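Local coordinates for MAU2 chromatid cohesion factor homolog (Saccharomyces cerevisiae, PDB 4XDN), which forms a complex with SCC2 that is required for cohesin to associate with chromosomes, and takes part in sister chromatid cohesion, at residues V416-A421 with K449-L454; C456-A461 with T506-F511. All coordinates share one frame; numbering follows the deposited sequence.

Contact 1 of 2, residues V416-A421 with K449-L454. With SO4 (sulfate ion), chain C.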
loop_
_atom_site.group_PDB
_atom_site.type_symbol
_atom_site.label_atom_id
_atom_site.label_comp_id
_atom_site.label_asym_id
_atom_site.label_seq_id
_atom_site.Cartn_x
_atom_site.Cartn_y
_atom_site.Cartn_z
ATOM N N VAL A 416 -14.212 5.860 -0.978
ATOM C CA VAL A 416 -15.255 6.878 -0.882
ATOM C C VAL A 416 -16.632 6.290 -1.162
ATOM O O VAL A 416 -17.571 6.510 -0.401
ATOM C CB VAL A 416 -14.992 8.046 -1.857
ATOM C CG1 VAL A 416 -16.194 8.992 -1.926
ATOM C CG2 VAL A 416 -13.749 8.806 -1.438
ATOM N N ARG A 417 -16.750 5.551 -2.258
ATOM C CA ARG A 417 -18.039 4.986 -2.645
ATOM C C ARG A 417 -18.395 3.756 -1.807
ATOM O O ARG A 417 -19.547 3.323 -1.799
ATOM C CB ARG A 417 -18.057 4.644 -4.142
ATOM C CG ARG A 417 -16.897 3.805 -4.645
ATOM C CD ARG A 417 -16.543 4.165 -6.088
ATOM N NE ARG A 417 -15.158 3.826 -6.415
ATOM C CZ ARG A 417 -14.759 3.218 -7.530
ATOM N NH1 ARG A 417 -15.629 2.861 -8.467
ATOM N NH2 ARG A 417 -13.470 2.963 -7.709
ATOM N N LEU A 418 -17.416 3.205 -1.094
ATOM C CA LEU A 418 -17.697 2.157 -0.123
ATOM C C LEU A 418 -18.439 2.765 1.060
ATOM O O LEU A 418 -19.475 2.254 1.486
ATOM C CB LEU A 418 -16.411 1.470 0.350
ATOM C CG LEU A 418 -16.584 0.479 1.510
ATOM C CD1 LEU A 418 -17.619 -0.591 1.177
ATOM C CD2 LEU A 418 -15.260 -0.168 1.882
ATOM N N LEU A 419 -17.899 3.862 1.582
ATOM C CA LEU A 419 -18.537 4.579 2.681
ATOM C C LEU A 419 -19.911 5.089 2.270
ATOM O O LEU A 419 -20.823 5.171 3.093
ATOM C CB LEU A 419 -17.663 5.747 3.142
ATOM C CG LEU A 419 -16.462 5.388 4.016
ATOM C CD1 LEU A 419 -15.575 6.608 4.215
ATOM C CD2 LEU A 419 -16.913 4.826 5.362
ATOM N N GLN A 420 -20.054 5.429 0.994
ATOM C CA GLN A 420 -21.333 5.889 0.470
ATOM C C GLN A 420 -22.320 4.727 0.364
ATOM O O GLN A 420 -23.507 4.886 0.639
ATOM C CB GLN A 420 -21.144 6.556 -0.894
ATOM C CG GLN A 420 -22.439 6.967 -1.580
ATOM C CD GLN A 420 -23.310 7.856 -0.713
ATOM O OE1 GLN A 420 -22.810 8.632 0.103
ATOM N NE2 GLN A 420 -24.622 7.745 -0.885
ATOM N N ALA A 421 -21.820 3.560 -0.032
ATOM C CA ALA A 421 -22.654 2.371 -0.152
ATOM C C ALA A 421 -23.162 1.936 1.218
ATOM O O ALA A 421 -24.323 1.558 1.373
ATOM C CB ALA A 421 -21.879 1.241 -0.811
ATOM N N LYS A 449 -13.719 -5.132 -2.833
ATOM C CA LYS A 449 -14.662 -5.914 -3.622
ATOM C C LYS A 449 -15.379 -6.934 -2.753
ATOM O O LYS A 449 -16.582 -7.148 -2.890
ATOM C CB LYS A 449 -13.947 -6.633 -4.770
ATOM C CG LYS A 449 -13.543 -5.737 -5.922
ATOM C CD LYS A 449 -12.973 -6.556 -7.068
ATOM C CE LYS A 449 -12.724 -5.698 -8.293
ATOM N NZ LYS A 449 -12.322 -6.515 -9.469
ATOM N N MET A 450 -14.631 -7.557 -1.851
ATOM C CA MET A 450 -15.170 -8.628 -1.030
ATOM C C MET A 450 -16.060 -8.101 0.091
ATOM O O MET A 450 -17.075 -8.716 0.418
ATOM C CB MET A 450 -14.033 -9.466 -0.455
ATOM C CG MET A 450 -13.413 -10.419 -1.477
ATOM S SD MET A 450 -12.412 -11.720 -0.738
ATOM C CE MET A 450 -13.661 -12.563 0.242
ATOM N N ILE A 451 -15.683 -6.971 0.680
ATOM C CA ILE A 451 -16.543 -6.304 1.650
ATOM C C ILE A 451 -17.869 -5.970 0.979
ATOM O O ILE A 451 -18.940 -6.156 1.562
ATOM C CB ILE A 451 -15.894 -5.015 2.211
ATOM C CG1 ILE A 451 -14.696 -5.372 3.095
ATOM C CG2 ILE A 451 -16.912 -4.193 3.020
ATOM C CD1 ILE A 451 -13.858 -4.184 3.525
ATOM N N SER A 452 -17.788 -5.484 -0.256
ATOM C CA SER A 452 -18.976 -5.134 -1.023
ATOM C C SER A 452 -19.835 -6.367 -1.301
ATOM O O SER A 452 -21.060 -6.309 -1.215
ATOM C CB SER A 452 -18.581 -4.460 -2.340
ATOM O OG SER A 452 -17.792 -3.304 -2.109
ATOM N N LEU A 453 -19.190 -7.483 -1.626
ATOM C CA LEU A 453 -19.909 -8.709 -1.954
ATOM C C LEU A 453 -20.554 -9.328 -0.719
ATOM O O LEU A 453 -21.644 -9.891 -0.803
ATOM C CB LEU A 453 -18.973 -9.725 -2.614
ATOM C CG LEU A 453 -18.593 -9.462 -4.075
ATOM C CD1 LEU A 453 -17.498 -10.424 -4.520
ATOM C CD2 LEU A 453 -19.806 -9.580 -4.987
ATOM N N LEU A 454 -19.879 -9.223 0.421
ATOM C CA LEU A 454 -20.381 -9.808 1.659
ATOM C C LEU A 454 -21.575 -9.025 2.192
ATOM O O LEU A 454 -22.569 -9.615 2.626
ATOM C CB LEU A 454 -19.274 -9.868 2.714
ATOM C CG LEU A 454 -18.180 -10.919 2.485
ATOM C CD1 LEU A 454 -17.061 -10.746 3.494
ATOM C CD2 LEU A 454 -18.743 -12.329 2.563
HETATM S S SO4 C . -13.206 6.333 -4.655
HETATM O O1 SO4 C . -12.397 6.770 -3.519
HETATM O O2 SO4 C . -13.633 7.494 -5.430
HETATM O O3 SO4 C . -12.415 5.440 -5.501
HETATM O O4 SO4 C . -14.385 5.628 -4.167
#
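L418 on helix 415-426 meets I451 and S452 on helix 446-466, while V416 and R417, just before it, grip a sulfate, probably acquired from the crystallisation liquor. At V416 the backbone N donates to sulfate O1 at 3.3 Å, and CG2, beside that same N, lies against the same oxygen. R417 holds the anion twice. The R417 backbone N reaches sulfate O4 at 3.0 Å in a nearly straight bond (162°), and its side chain turns back over the helix start: CG sits between the backbone N and the carbonyl carbon (chi1 51°) and the chain bends at chi2, which brings the guanidinium edge round to O4, nearly in the group's plane. R417 NE to sulfate O4 is 3.0 Å but bent, and the bonds from NE and NH2 to O3 are weak. Together with G414 N, these donors make an anion site at a helix N-terminus, where the helix dipole would probably add to the attraction. The helices belong to the TPR-like, all-helical array of Scc4, and helix 432-440 packs beside both, its L438 touching R417, L418 and S452. L418 points toward helix 446-466. L418 CD1 packs on I451 CG2 at 4.1 Å, the two side chains crossing at about a right angle, and lies 4.3 Å from S452 OG, a hydroxyl hydrogen-bonded to V448 O one turn back in its own helix.

Contact 2 of 2, residues C456-A461 with T506-F511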
loop_
_atom_site.group_PDB
_atom_site.type_symbol
_atom_site.label_atom_id
_atom_site.label_comp_id
_atom_site.label_asym_id
_atom_site.label_seq_id
_atom_site.Cartn_x
_atom_site.Cartn_y
_atom_site.Cartn_z
ATOM N N CYS A 456 -23.439 -7.256 0.287
ATOM C CA CYS A 456 -24.443 -7.510 -0.738
ATOM C C CYS A 456 -25.130 -8.850 -0.497
ATOM O O CYS A 456 -26.339 -8.976 -0.685
ATOM C CB CYS A 456 -23.808 -7.484 -2.130
ATOM S SG CYS A 456 -24.985 -7.656 -3.487
ATOM N N TYR A 457 -24.354 -9.845 -0.080
ATOM C CA TYR A 457 -24.896 -11.163 0.223
ATOM C C TYR A 457 -25.820 -11.094 1.435
ATOM O O TYR A 457 -26.895 -11.694 1.446
ATOM C CB TYR A 457 -23.769 -12.168 0.479
ATOM C CG TYR A 457 -24.259 -13.552 0.844
ATOM C CD1 TYR A 457 -24.507 -13.897 2.168
ATOM C CD2 TYR A 457 -24.476 -14.513 -0.135
ATOM C CE1 TYR A 457 -24.958 -15.160 2.505
ATOM C CE2 TYR A 457 -24.926 -15.778 0.192
ATOM C CZ TYR A 457 -25.165 -16.097 1.513
ATOM O OH TYR A 457 -25.615 -17.356 1.843
ATOM N N THR A 458 -25.386 -10.357 2.454
ATOM C CA THR A 458 -26.151 -10.196 3.685
ATOM C C THR A 458 -27.514 -9.583 3.399
ATOM O O THR A 458 -28.534 -10.051 3.903
ATOM C CB THR A 458 -25.389 -9.314 4.694
ATOM O OG1 THR A 458 -24.139 -9.933 5.016
ATOM C CG2 THR A 458 -26.191 -9.115 5.975
ATOM N N VAL A 459 -27.524 -8.534 2.584
ATOM C CA VAL A 459 -28.762 -7.870 2.198
ATOM C C VAL A 459 -29.677 -8.829 1.446
ATOM O O VAL A 459 -30.856 -8.953 1.772
ATOM C CB VAL A 459 -28.475 -6.626 1.329
ATOM C CG1 VAL A 459 -29.753 -6.077 0.696
ATOM C CG2 VAL A 459 -27.800 -5.554 2.165
ATOM N N GLN A 460 -29.131 -9.508 0.442
ATOM C CA GLN A 460 -29.921 -10.418 -0.380
ATOM C C GLN A 460 -30.447 -11.587 0.447
ATOM O O GLN A 460 -31.574 -12.034 0.248
ATOM C CB GLN A 460 -29.092 -10.939 -1.558
ATOM C CG GLN A 460 -28.670 -9.869 -2.565
ATOM C CD GLN A 460 -29.796 -9.445 -3.491
ATOM O OE1 GLN A 460 -30.939 -9.267 -3.066
ATOM N NE2 GLN A 460 -29.475 -9.283 -4.770
ATOM N N ALA A 461 -29.628 -12.075 1.375
ATOM C CA ALA A 461 -30.021 -13.191 2.228
ATOM C C ALA A 461 -31.118 -12.760 3.196
ATOM O O ALA A 461 -32.020 -13.534 3.514
ATOM C CB ALA A 461 -28.822 -13.726 2.987
ATOM N N THR A 506 -18.240 -18.149 7.602
ATOM C CA THR A 506 -18.940 -19.244 8.268
ATOM C C THR A 506 -20.270 -18.775 8.855
ATOM O O THR A 506 -21.309 -19.408 8.658
ATOM C CB THR A 506 -18.080 -19.854 9.396
ATOM O OG1 THR A 506 -16.863 -20.370 8.849
ATOM C CG2 THR A 506 -18.827 -20.979 10.116
ATOM N N ILE A 507 -20.218 -17.666 9.586
ATOM C CA ILE A 507 -21.393 -17.087 10.225
ATOM C C ILE A 507 -22.491 -16.770 9.210
ATOM O O ILE A 507 -23.660 -17.103 9.425
ATOM C CB ILE A 507 -21.002 -15.804 11.006
ATOM C CG1 ILE A 507 -20.635 -16.135 12.456
ATOM C CG2 ILE A 507 -22.140 -14.786 11.029
ATOM C CD1 ILE A 507 -19.756 -17.365 12.644
ATOM N N LEU A 508 -22.112 -16.129 8.109
ATOM C CA LEU A 508 -23.077 -15.718 7.094
ATOM C C LEU A 508 -23.676 -16.917 6.368
ATOM O O LEU A 508 -24.856 -16.906 6.012
ATOM C CB LEU A 508 -22.425 -14.772 6.081
ATOM C CG LEU A 508 -22.066 -13.369 6.578
ATOM C CD1 LEU A 508 -21.344 -12.600 5.484
ATOM C CD2 LEU A 508 -23.298 -12.599 7.044
ATOM N N TRP A 509 -22.867 -17.948 6.146
ATOM C CA TRP A 509 -23.355 -19.163 5.503
ATOM C C TRP A 509 -24.369 -19.865 6.400
ATOM O O TRP A 509 -25.442 -20.260 5.948
ATOM C CB TRP A 509 -22.201 -20.111 5.176
ATOM C CG TRP A 509 -22.593 -21.230 4.255
ATOM C CD1 TRP A 509 -22.504 -21.238 2.892
ATOM C CD2 TRP A 509 -23.137 -22.504 4.628
ATOM N NE1 TRP A 509 -22.958 -22.436 2.395
ATOM C CE2 TRP A 509 -23.352 -23.230 3.440
ATOM C CE3 TRP A 509 -23.461 -23.100 5.850
ATOM C CZ2 TRP A 509 -23.876 -24.522 3.439
ATOM C CZ3 TRP A 509 -23.981 -24.384 5.845
ATOM C CH2 TRP A 509 -24.184 -25.079 4.648
ATOM N N LEU A 510 -24.025 -20.011 7.676
ATOM C CA LEU A 510 -24.892 -20.699 8.621
ATOM C C LEU A 510 -26.179 -19.915 8.867
ATOM O O LEU A 510 -27.255 -20.502 8.988
ATOM C CB LEU A 510 -24.154 -20.940 9.940
ATOM C CG LEU A 510 -23.003 -21.948 9.864
ATOM C CD1 LEU A 510 -22.202 -21.955 11.156
ATOM C CD2 LEU A 510 -23.523 -23.347 9.562
ATOM N N PHE A 511 -26.071 -18.591 8.932
ATOM C CA PHE A 511 -27.247 -17.741 9.094
ATOM C C PHE A 511 -28.216 -17.906 7.927
ATOM O O PHE A 511 -29.432 -17.829 8.107
ATOM C CB PHE A 511 -26.843 -16.265 9.212
ATOM C CG PHE A 511 -26.357 -15.854 10.586
ATOM C CD1 PHE A 511 -26.401 -16.724 11.666
ATOM C CD2 PHE A 511 -25.862 -14.578 10.789
ATOM C CE1 PHE A 511 -25.956 -16.326 12.912
ATOM C CE2 PHE A 511 -25.416 -14.178 12.033
ATOM C CZ PHE A 511 -25.464 -15.052 13.095
#
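L508 projects from helix 499-513 into the surface of helix 446-466 formed by Y457 and T458, and the two segments bury 159 Å² between them. Near its base, L508 CB lies 4.4 Å from Y457 CE1, a loose apolar approach at the rim of the tyrosine ring. CG is anti to the carbonyl carbon (chi1 -70°), and this carries the isobutyl group across to T458, whose side chain it crosses at about a right angle. Both terminal methyls face the threonine hydroxyl: L508 CD2 is 3.5 Å from T458 OG1 and CD1 is 3.9 Å from that same atom. The hydroxyl can lie against hydrocarbon because its polar need is met by a hydrogen bond to L454 O, one turn back in its own helix. The backbone of L508 takes part as well. L508 O stands 3.9 Å from Y457 CE1, at the ring edge and near the ring plane, and also accepts a hydrogen bond from S512 OG. Y457 OH in turn is hydrogen-bonded to S512 OG, so a single serine just beyond the segment links the phenol to helix 499-513 and helps to fix the ring edge beside the carbonyl. The contact joins helix 446-466 to helix 499-513 within the TPR-like, all-helical array of Scc4. Around this pair, helix 472-490 covers Y457 through V482 and W483, helices 526-543 and 562-575 pack on L510, and apolar side chains of another protein's chain, presumably SCC2, reach T458 and L508.

Contacts 1 and 2 follow one another along the chain, the first closing before the second opens, and they share helix 446-466: its earlier part meets helix 415-426 and its later part meets helix 499-513. Their centres lie 15 Å apart, at about 18 Å and 28 Å from the centre of the chain and on the same side of it. They also touch directly, L454 CD2 of contact 1 packing on L508 CD1 of contact 2 at 3.9 Å. Apolar side chains of another protein's chain reach both, so this shared helix contributes to the surface that holds the partner, consistent with complex formation with SCC2.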